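Local coordinates for protein precorrin-8x Methyl Mutase (Thermus thermophilus, PDB 1V9C) that probably catalyses the methyl-group rearrangement of precorrin-8X, an isomerase step in adenosylcobalamin biosynthesis, at residues Arg50-Ala55 / Val178-Thr183; Ala136-Leu141 / Phe163-Glu168. One frame throughout, in Å; residues are numbered along the deposited sequence.

Contact 1: residues Arg50-Ala55 / Val178-Thr183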
loop_
_atom_site.group_PDB
_atom_site.type_symbol
_atom_site.label_atom_id
_atom_site.label_comp_id
_atom_site.label_asym_id
_atom_site.label_seq_id
_atom_site.Cartn_x
_atom_site.Cartn_y
_atom_site.Cartn_z
ATOM N N ARG B 50 -0.298 18.618 1.830
ATOM C CA ARG B 50 0.104 19.848 2.489
ATOM C C ARG B 50 1.329 19.644 3.372
ATOM O O ARG B 50 1.442 18.644 4.087
ATOM C CB ARG B 50 -1.062 20.385 3.325
ATOM C CG ARG B 50 -0.914 21.843 3.701
ATOM C CD ARG B 50 -2.258 22.548 3.688
ATOM N NE ARG B 50 -2.675 22.981 5.018
ATOM C CZ ARG B 50 -3.816 23.613 5.267
ATOM N NH1 ARG B 50 -4.651 23.884 4.271
ATOM N NH2 ARG B 50 -4.124 23.974 6.507
ATOM N N PHE B 51 2.255 20.590 3.312
ATOM C CA PHE B 51 3.467 20.501 4.113
ATOM C C PHE B 51 3.504 21.578 5.191
ATOM O O PHE B 51 2.822 22.589 5.091
ATOM C CB PHE B 51 4.705 20.670 3.232
ATOM C CG PHE B 51 4.835 19.642 2.161
ATOM C CD1 PHE B 51 4.013 19.677 1.044
ATOM C CD2 PHE B 51 5.791 18.632 2.265
ATOM C CE1 PHE B 51 4.143 18.723 0.042
ATOM C CE2 PHE B 51 5.926 17.673 1.266
ATOM C CZ PHE B 51 5.100 17.722 0.154
ATOM N N SER B 52 4.294 21.353 6.227
ATOM C CA SER B 52 4.437 22.362 7.262
ATOM C C SER B 52 5.773 23.015 6.946
ATOM O O SER B 52 6.610 22.425 6.251
ATOM C CB SER B 52 4.497 21.737 8.652
ATOM O OG SER B 52 5.754 21.125 8.883
ATOM N N GLN B 53 5.969 24.228 7.448
ATOM C CA GLN B 53 7.204 24.970 7.234
ATOM C C GLN B 53 8.416 24.145 7.669
ATOM O O GLN B 53 8.460 23.646 8.794
ATOM C CB GLN B 53 7.145 26.274 8.032
ATOM C CG GLN B 53 8.324 27.207 7.835
ATOM C CD GLN B 53 8.192 28.463 8.672
ATOM O OE1 GLN B 53 7.219 29.213 8.537
ATOM N NE2 GLN B 53 9.166 28.701 9.547
ATOM N N GLY B 54 9.383 23.992 6.767
ATOM C CA GLY B 54 10.590 23.230 7.069
ATOM C C GLY B 54 10.480 21.709 7.156
ATOM O O GLY B 54 11.449 21.049 7.535
ATOM N N ALA B 55 9.321 21.152 6.807
ATOM C CA ALA B 55 9.088 19.701 6.862
ATOM C C ALA B 55 10.107 18.863 6.076
ATOM O O ALA B 55 10.787 18.006 6.638
ATOM C CB ALA B 55 7.671 19.382 6.376
ATOM N N VAL B 178 5.416 20.245 15.593
ATOM C CA VAL B 178 6.387 19.329 14.998
ATOM C C VAL B 178 6.218 19.423 13.487
ATOM O O VAL B 178 5.111 19.647 12.992
ATOM C CB VAL B 178 6.138 17.869 15.469
ATOM C CG1 VAL B 178 4.879 17.318 14.829
ATOM C CG2 VAL B 178 7.320 17.001 15.129
ATOM N N PRO B 179 7.307 19.282 12.727
ATOM C CA PRO B 179 7.085 19.381 11.285
ATOM C C PRO B 179 6.260 18.198 10.782
ATOM O O PRO B 179 6.288 17.117 11.362
ATOM C CB PRO B 179 8.503 19.425 10.722
ATOM C CG PRO B 179 9.279 18.639 11.706
ATOM C CD PRO B 179 8.722 19.040 13.039
ATOM N N TRP B 180 5.500 18.406 9.720
ATOM C CA TRP B 180 4.693 17.315 9.215
ATOM C C TRP B 180 4.334 17.454 7.747
ATOM O O TRP B 180 4.547 18.503 7.135
ATOM C CB TRP B 180 3.406 17.220 10.030
ATOM C CG TRP B 180 2.753 18.566 10.204
ATOM C CD1 TRP B 180 2.822 19.375 11.305
ATOM C CD2 TRP B 180 1.974 19.278 9.232
ATOM N NE1 TRP B 180 2.133 20.543 11.080
ATOM C CE2 TRP B 180 1.601 20.512 9.820
ATOM C CE3 TRP B 180 1.551 18.994 7.928
ATOM C CZ2 TRP B 180 0.829 21.463 9.142
ATOM C CZ3 TRP B 180 0.785 19.940 7.253
ATOM C CH2 TRP B 180 0.429 21.158 7.864
ATOM N N ILE B 181 3.790 16.367 7.209
ATOM C CA ILE B 181 3.319 16.290 5.833
ATOM C C ILE B 181 2.034 15.496 5.960
ATOM O O ILE B 181 2.008 14.410 6.560
ATOM C CB ILE B 181 4.260 15.531 4.913
ATOM C CG1 ILE B 181 5.658 16.149 4.954
ATOM C CG2 ILE B 181 3.689 15.554 3.489
ATOM C CD1 ILE B 181 6.628 15.496 4.011
ATOM N N VAL B 182 0.970 16.049 5.396
ATOM C CA VAL B 182 -0.339 15.457 5.489
ATOM C C VAL B 182 -1.059 15.349 4.150
ATOM O O VAL B 182 -0.820 16.144 3.245
ATOM C CB VAL B 182 -1.205 16.312 6.473
ATOM C CG1 VAL B 182 -2.672 16.053 6.264
ATOM C CG2 VAL B 182 -0.839 15.976 7.912
ATOM N N THR B 183 -1.927 14.348 4.029
ATOM C CA THR B 183 -2.759 14.193 2.837
ATOM C C THR B 183 -4.145 14.571 3.359
ATOM O O THR B 183 -4.780 13.813 4.089
ATOM C CB THR B 183 -2.792 12.733 2.282
ATOM O OG1 THR B 183 -3.153 11.814 3.321
ATOM C CG2 THR B 183 -1.437 12.350 1.708
#
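W180 lies with one face of its indole against S52. The CB of S52 sits over the five-membered ring, 3.5 Å from its centroid and 16° off the normal, a CH-pi contact. The first torsion of W180 (chi1 47°) tucks CG over the backbone, between N and C, and the indole then turns back over S52, five-membered ring first. The edge of the six-membered ring meets the backbone, with W180 CZ3 3.5 Å from the O of R50. S52 OG accepts a hydrogen bond from W180 N at 2.9 Å. An alanine here would remove the aromatic face over S52 CB and would probably loosen the packing between this strand pair and helix 166-174. F51 and I181 run side by side on the opposite face of the sheet. CG2 of I181 stands over the F51 ring, offset toward its rim. R50 N to V182 O and V182 N to R50 O are both nearly straight hydrogen bonds of 2.9 Å. Strand 49-51 is the antiparallel end strand of an otherwise parallel sheet within this chain. Helix 166-174 covers W180 and V182 through L173 and M174, helix 30-40 packs on F51, and strand 155-158 flanks I181.

Contact 2: residues Ala136-Leu141 / Phe163-Glu168; sequences APTFLL and FVNVLE. With SO4 (sulfate ion), chain G.
P137 sets CB and CG of its ring against the start of helix 166-174, with CB 3.7 Å from CB of N165 and CG 3.8 Å from CG2 of V166. The two helices belong to the doubly wound alpha/beta fold, and their N-terminal turns meet here, each after a parallel strand. P137 is the first residue of helix 137-147, and A136 is its N-cap. The P137 and V166 side chains cross obliquely. CG2 of V166 is anti to the carbonyl carbon, on the side of P137. T138 and N165 also cross obliquely, through the methyl CG2 and the amide oxygen OD1. Further along, L141 meets E168 at about a right angle, where L141 CD1 comes up to the extended side chain of E168. No hydrogen bond joins the two segments. N165 is the N-cap of its helix, but its side chain does not cap the helix. A sulfate, most likely picked up from the crystallisation solution, sits at that helix end, where the helix dipole would probably favour an anion. I8 of the second subunit packs on V164. The sulfate is held by backbone N-H groups: N165 N gives a 2.7 Å hydrogen bond to O1, and L167 N a 3.0 Å hydrogen bond to O4.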
loop_
_atom_site.group_PDB
_atom_site.type_symbol
_atom_site.label_atom_id
_atom_site.label_comp_id
_atom_site.label_asym_id
_atom_site.label_seq_id
_atom_site.Cartn_x
_atom_site.Cartn_y
_atom_site.Cartn_z
ATOM N N ALA B 136 -3.501 3.908 11.101
ATOM C CA ALA B 136 -4.170 4.019 12.400
ATOM C C ALA B 136 -4.344 5.437 12.912
ATOM O O ALA B 136 -3.428 5.999 13.498
ATOM C CB ALA B 136 -3.418 3.190 13.437
ATOM N N PRO B 137 -5.533 6.031 12.692
ATOM C CA PRO B 137 -5.863 7.395 13.125
ATOM C C PRO B 137 -5.705 7.573 14.638
ATOM O O PRO B 137 -5.184 8.589 15.100
ATOM C CB PRO B 137 -7.325 7.556 12.699
ATOM C CG PRO B 137 -7.441 6.653 11.524
ATOM C CD PRO B 137 -6.672 5.428 11.978
ATOM N N THR B 138 -6.172 6.589 15.401
ATOM C CA THR B 138 -6.082 6.665 16.853
ATOM C C THR B 138 -4.612 6.675 17.261
ATOM O O THR B 138 -4.252 7.140 18.341
ATOM C CB THR B 138 -6.798 5.473 17.541
ATOM O OG1 THR B 138 -6.075 4.267 17.289
ATOM C CG2 THR B 138 -8.215 5.321 17.012
ATOM N N PHE B 139 -3.757 6.158 16.391
ATOM C CA PHE B 139 -2.338 6.153 16.687
ATOM C C PHE B 139 -1.820 7.590 16.564
ATOM O O PHE B 139 -1.058 8.060 17.401
ATOM C CB PHE B 139 -1.587 5.245 15.710
ATOM C CG PHE B 139 -0.093 5.287 15.873
ATOM C CD1 PHE B 139 0.513 4.731 16.993
ATOM C CD2 PHE B 139 0.705 5.904 14.916
ATOM C CE1 PHE B 139 1.893 4.787 17.161
ATOM C CE2 PHE B 139 2.095 5.966 15.075
ATOM C CZ PHE B 139 2.689 5.407 16.198
ATOM N N LEU B 140 -2.254 8.280 15.518
ATOM C CA LEU B 140 -1.833 9.657 15.270
ATOM C C LEU B 140 -2.351 10.600 16.360
ATOM O O LEU B 140 -1.734 11.616 16.661
ATOM C CB LEU B 140 -2.338 10.116 13.901
ATOM C CG LEU B 140 -1.857 11.496 13.454
ATOM C CD1 LEU B 140 -0.328 11.537 13.463
ATOM C CD2 LEU B 140 -2.391 11.782 12.061
ATOM N N LEU B 141 -3.495 10.254 16.940
ATOM C CA LEU B 141 -4.073 11.049 18.015
ATOM C C LEU B 141 -3.284 10.819 19.298
ATOM O O LEU B 141 -2.967 11.764 20.010
ATOM C CB LEU B 141 -5.532 10.665 18.233
ATOM C CG LEU B 141 -6.497 11.285 17.237
ATOM C CD1 LEU B 141 -7.897 10.786 17.528
ATOM C CD2 LEU B 141 -6.431 12.801 17.335
ATOM N N PHE B 163 -12.582 6.457 7.150
ATOM C CA PHE B 163 -13.792 7.205 7.461
ATOM C C PHE B 163 -14.071 7.383 8.957
ATOM O O PHE B 163 -15.081 7.971 9.347
ATOM C CB PHE B 163 -14.975 6.504 6.791
ATOM C CG PHE B 163 -14.815 6.338 5.301
ATOM C CD1 PHE B 163 -15.422 7.229 4.418
ATOM C CD2 PHE B 163 -14.043 5.300 4.783
ATOM C CE1 PHE B 163 -15.265 7.091 3.048
ATOM C CE2 PHE B 163 -13.875 5.150 3.407
ATOM C CZ PHE B 163 -14.491 6.051 2.536
ATOM N N VAL B 164 -13.173 6.888 9.797
ATOM C CA VAL B 164 -13.362 7.011 11.233
ATOM C C VAL B 164 -12.137 7.597 11.932
ATOM O O VAL B 164 -11.094 6.947 11.996
ATOM C CB VAL B 164 -13.687 5.628 11.861
ATOM C CG1 VAL B 164 -13.984 5.781 13.339
ATOM C CG2 VAL B 164 -14.879 4.996 11.148
ATOM N N ASN B 165 -12.276 8.824 12.445
ATOM C CA ASN B 165 -11.207 9.522 13.172
ATOM C C ASN B 165 -10.116 10.112 12.284
ATOM O O ASN B 165 -9.204 10.785 12.777
ATOM C CB ASN B 165 -10.537 8.572 14.175
ATOM C CG ASN B 165 -11.507 8.028 15.200
ATOM O OD1 ASN B 165 -11.436 6.852 15.583
ATOM N ND2 ASN B 165 -12.415 8.879 15.662
ATOM N N VAL B 166 -10.205 9.860 10.983
ATOM C CA VAL B 166 -9.199 10.334 10.047
ATOM C C VAL B 166 -9.059 11.854 9.944
ATOM O O VAL B 166 -7.951 12.401 10.087
ATOM C CB VAL B 166 -9.456 9.753 8.630
ATOM C CG1 VAL B 166 -8.485 10.361 7.623
ATOM C CG2 VAL B 166 -9.286 8.238 8.658
ATOM N N LEU B 167 -10.171 12.537 9.689
ATOM C CA LEU B 167 -10.138 13.987 9.538
ATOM C C LEU B 167 -9.647 14.707 10.789
ATOM O O LEU B 167 -8.845 15.640 10.703
ATOM C CB LEU B 167 -11.521 14.502 9.136
ATOM C CG LEU B 167 -12.119 13.835 7.886
ATOM C CD1 LEU B 167 -13.402 14.568 7.486
ATOM C CD2 LEU B 167 -11.107 13.859 6.733
ATOM N N GLU B 168 -10.095 14.255 11.954
ATOM C CA GLU B 168 -9.691 14.896 13.197
ATOM C C GLU B 168 -8.249 14.570 13.570
ATOM O O GLU B 168 -7.546 15.398 14.148
ATOM C CB GLU B 168 -10.647 14.493 14.322
ATOM C CG GLU B 168 -10.071 13.552 15.349
ATOM C CD GLU B 168 -11.058 13.240 16.454
ATOM O OE1 GLU B 168 -12.130 12.676 16.145
ATOM O OE2 GLU B 168 -10.762 13.559 17.627
HETATM S S SO4 G . -13.652 11.576 11.065
HETATM O O1 SO4 G . -14.300 10.527 11.869
HETATM O O2 SO4 G . -12.932 12.528 11.943
HETATM O O3 SO4 G . -14.687 12.315 10.305
HETATM O O4 SO4 G . -12.708 10.941 10.119
#

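In the fold
Both contacts belong to one alpha/beta domain, and helix 166-174 connects them. Its first turn lies in contact 2. Further on, L173 and M174 pack against W180 and V182 of contact 1, and the chain then enters strand 180-183. L173 also touches L140, so one residue faces both segment pairs. The centres of the contacts are about 17 Å apart and their nearest atoms about 6 Å, so they do not touch directly. Contact 1 pairs the strand at one end of the sheet within this chain with its neighbour. The sulfate sits at the N-terminal end of helix 166-174, while contact 1 is met by the far end of the same helix. No other protein chain of the assembly touches contact 1.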